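Local coordinates for Non-structural protein 2 (Bluetongue virus, PDB 1UTY) that binds single-stranded RNA, the part shown being the RNA-binding domain of the longer viral phosphoprotein NS2, at the interface of chains A and B. Residues are numbered along the deposited sequence; one frame, centred on the assembly and turned at random. Chains: chain A/B, Non-structural protein 2.

Contact 1: the interface of chains A and B. Residues chain A 150, 153-154, 157; chain B 105-106, 117-118.
B:Ala105 on strand 102-110 is the small residue around which this patch closes: its methyl rises toward the start of helix 154-157 of chain A and meets the backbone there, CB lying 3.7 Å from the carbonyl O of A:Asp153. Because the side chain of B:Ala105 is a single methyl, the strand backbone can lie close to the chain A main chain at A:Asp153. A:Ser150 joins this close packing, its small CB set 3.8 Å from the CB of B:Ala105. A:Leu157 packs beside the same alanine. With CG anti to the backbone N (chi1 -177°), the leucine points away from its helix and onto the two strands, where its CD2 methyl reaches the CA of B:Ala105 at 3.8 Å. The same methyl lies 3.5 Å from the carbonyl O of B:Ala117 on the neighbouring strand 113-123, so one branch spans both strands. That carbonyl also accepts a hydrogen bond of 2.8 Å from the hydroxyl OG1 of B:Thr106. The donor stands 46° out of the carbonyl plane, and this bond within chain B ties the two strands together beneath the leucine.

The looser side is at B:Glu118. It takes part mainly through its backbone, while its extended side chain leads the carboxylate away from A:Leu157, as suits a charged group at the rim of an apolar contact. In the fold, the C-terminal segment of chain A, a loop followed by a short helix, lies across adjacent strands 102-110 and 113-123 of chain B.

Contact 2: the interface of chains A and B. Residues chain A 106-108, 114; chain B 146-148.
The carbonyl O of A:Arg107 accepts a hydrogen bond of 2.9 Å from the backbone N of B:Met148. Its companion runs the other way, from A:Arg107 N to the carbonyl O of B:Met148, and is longer at 3.2 Å. Together they form an antiparallel beta bridge by which the short strand 148-149 of chain B adds to strand 102-110 of chain A. The bonds themselves use no side-chain atoms, while the side chains set the packing on either side.

To one side, B:Val147 meets A:Thr106, its CG1 lying 3.6 Å from the threonine CG2. This branch is anti to the valine's backbone N (chi1 180°), which turns it toward the strand. Both residues are branched at CB, a shape well suited to extended chains. A:Val108 adds its CG1 methyl beside the carbonyl O of B:Gly146, 3.6 Å away.

On the other side, A:Arg107 uses the aliphatic foot of its side chain, CB lying 3.9 Å from the CB of B:Met148. The flexible, unbranched B:Met148 reaches beyond it to A:Met114 on strand 113-123. The two methionine side chains cross at about a right angle, the terminal methyl CE of A:Met114 resting 3.7 Å from the sulfur SD of B:Met148.

Contact 1: the interface of chains A and B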
loop_
_atom_site.group_PDB
_atom_site.type_symbol
_atom_site.label_atom_id
_atom_site.label_comp_id
_atom_site.label_asym_id
_atom_site.label_seq_id
_atom_site.Cartn_x
_atom_site.Cartn_y
_atom_site.Cartn_z
ATOM N N SER A 150 2.240 24.420 -11.541
ATOM C CA SER A 150 1.119 25.296 -11.226
ATOM C C SER A 150 1.585 26.426 -10.301
ATOM O O SER A 150 2.548 26.258 -9.536
ATOM C CB SER A 150 0.039 24.492 -10.496
ATOM O OG SER A 150 -1.199 25.177 -10.433
ATOM N N ASP A 153 -1.268 25.797 -4.913
ATOM C CA ASP A 153 -1.018 24.676 -4.018
ATOM C C ASP A 153 -1.923 23.534 -4.425
ATOM O O ASP A 153 -2.884 23.752 -5.156
ATOM C CB ASP A 153 -1.449 25.070 -2.605
ATOM C CG ASP A 153 -0.332 25.013 -1.613
ATOM O OD1 ASP A 153 0.672 24.318 -1.877
ATOM O OD2 ASP A 153 -0.377 25.633 -0.532
ATOM N N ILE A 154 -1.647 22.330 -3.928
ATOM C CA ILE A 154 -2.646 21.263 -3.965
ATOM C C ILE A 154 -3.900 21.744 -3.227
ATOM O O ILE A 154 -4.978 21.816 -3.819
ATOM C CB ILE A 154 -2.103 19.920 -3.355
ATOM N N LEU A 157 -5.617 24.573 -5.021
ATOM C CA LEU A 157 -6.222 24.176 -6.301
ATOM C C LEU A 157 -7.626 23.586 -6.113
ATOM O O LEU A 157 -8.510 23.793 -6.950
ATOM C CB LEU A 157 -5.311 23.204 -7.068
ATOM C CG LEU A 157 -5.688 22.705 -8.473
ATOM C CD1 LEU A 157 -5.959 23.846 -9.465
ATOM C CD2 LEU A 157 -4.604 21.769 -9.006
ATOM N N ALA B 105 -0.399 19.614 -7.706
ATOM C CA ALA B 105 -0.947 20.688 -8.512
ATOM C C ALA B 105 -0.070 20.791 -9.746
ATOM O O ALA B 105 1.150 20.920 -9.638
ATOM C CB ALA B 105 -0.958 22.001 -7.744
ATOM N N THR B 106 -0.699 20.683 -10.912
ATOM C CA THR B 106 -0.004 20.775 -12.190
ATOM C C THR B 106 -0.740 21.694 -13.165
ATOM O O THR B 106 -1.880 22.098 -12.924
ATOM C CB THR B 106 0.094 19.380 -12.846
ATOM O OG1 THR B 106 -1.220 18.934 -13.196
ATOM C CG2 THR B 106 0.585 18.328 -11.867
ATOM N N ALA B 117 -4.856 21.365 -13.018
ATOM C CA ALA B 117 -5.293 20.006 -12.729
ATOM C C ALA B 117 -4.512 19.333 -11.610
ATOM O O ALA B 117 -3.302 19.555 -11.453
ATOM C CB ALA B 117 -5.230 19.153 -13.987
ATOM N N GLU B 118 -5.232 18.510 -10.847
ATOM C CA GLU B 118 -4.642 17.621 -9.862
ATOM C C GLU B 118 -4.246 16.319 -10.533
ATOM O O GLU B 118 -5.005 15.745 -11.321
ATOM C CB GLU B 118 -5.611 17.342 -8.713
ATOM C CG GLU B 118 -4.989 16.565 -7.556
ATOM C CD GLU B 118 -6.003 16.004 -6.572
ATOM O OE1 GLU B 118 -6.995 16.696 -6.251
ATOM O OE2 GLU B 118 -5.800 14.856 -6.111
#

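Contact 2: the interface of chains A and B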
loop_
_atom_site.group_PDB
_atom_site.type_symbol
_atom_site.label_atom_id
_atom_site.label_comp_id
_atom_site.label_asym_id
_atom_site.label_seq_id
_atom_site.Cartn_x
_atom_site.Cartn_y
_atom_site.Cartn_z
ATOM N N THR A 106 -3.263 -20.464 11.142
ATOM C CA THR A 106 -2.480 -20.760 12.333
ATOM C C THR A 106 -3.319 -21.433 13.398
ATOM O O THR A 106 -4.511 -21.684 13.205
ATOM C CB THR A 106 -1.849 -19.473 12.940
ATOM O OG1 THR A 106 -2.835 -18.754 13.696
ATOM C CG2 THR A 106 -1.429 -18.492 11.880
ATOM N N ARG A 107 -2.658 -21.724 14.520
ATOM C CA ARG A 107 -3.309 -21.988 15.794
ATOM C C ARG A 107 -2.744 -21.040 16.842
ATOM O O ARG A 107 -1.530 -20.838 16.916
ATOM C CB ARG A 107 -3.072 -23.423 16.232
ATOM C CG ARG A 107 -4.171 -24.371 15.838
ATOM C CD ARG A 107 -3.807 -25.811 16.051
ATOM N NE ARG A 107 -4.041 -26.233 17.428
ATOM C CZ ARG A 107 -5.236 -26.538 17.933
ATOM N NH1 ARG A 107 -6.328 -26.443 17.180
ATOM N NH2 ARG A 107 -5.342 -26.935 19.198
ATOM N N VAL A 108 -3.635 -20.462 17.645
ATOM C CA VAL A 108 -3.264 -19.485 18.667
ATOM C C VAL A 108 -4.139 -19.577 19.921
ATOM O O VAL A 108 -5.287 -20.053 19.871
ATOM C CB VAL A 108 -3.320 -18.016 18.138
ATOM C CG1 VAL A 108 -2.155 -17.718 17.195
ATOM C CG2 VAL A 108 -4.664 -17.711 17.483
ATOM N N MET A 114 -6.423 -22.904 22.917
ATOM C CA MET A 114 -5.856 -23.106 21.576
ATOM C C MET A 114 -6.915 -23.308 20.488
ATOM O O MET A 114 -7.683 -24.276 20.525
ATOM C CB MET A 114 -4.860 -24.275 21.562
ATOM C CG MET A 114 -3.565 -24.042 22.360
ATOM S SD MET A 114 -2.370 -22.825 21.680
ATOM C CE MET A 114 -2.600 -22.983 19.919
ATOM N N GLY B 146 4.320 -17.502 19.788
ATOM C CA GLY B 146 2.934 -17.812 20.090
ATOM C C GLY B 146 2.052 -18.135 18.898
ATOM O O GLY B 146 0.843 -18.240 19.050
ATOM N N VAL B 147 2.644 -18.296 17.719
ATOM C CA VAL B 147 1.888 -18.701 16.540
ATOM C C VAL B 147 2.246 -20.136 16.139
ATOM O O VAL B 147 3.346 -20.397 15.649
ATOM C CB VAL B 147 2.090 -17.714 15.362
ATOM C CG1 VAL B 147 1.310 -18.154 14.156
ATOM C CG2 VAL B 147 1.664 -16.310 15.759
ATOM N N MET B 148 1.314 -21.059 16.365
ATOM C CA MET B 148 1.508 -22.466 16.017
ATOM C C MET B 148 1.105 -22.782 14.561
ATOM O O MET B 148 0.463 -21.971 13.881
ATOM C CB MET B 148 0.762 -23.378 17.004
ATOM C CG MET B 148 1.438 -23.519 18.376
ATOM S SD MET B 148 0.616 -24.682 19.530
ATOM C CE MET B 148 1.316 -26.224 19.019
#

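Contact 1 and contact 2 lie about 50 Å apart, measured between the centres of their C-alpha atoms, at opposite ends of the two-fold symmetric pair. Both use strands 102-110 and 113-123 as the receiving surface, and B:Thr106 takes part in contact 1 and A:Thr106 in contact 2. The partner contributes successive stretches of its C-terminal segment: residues 146-148 in contact 2, and residues 150-157 in contact 1. Symmetry places both sets at each end, suggesting a reciprocal exchange of C-terminal arms, though the structure alone does not show whether this pairing operates in the virus.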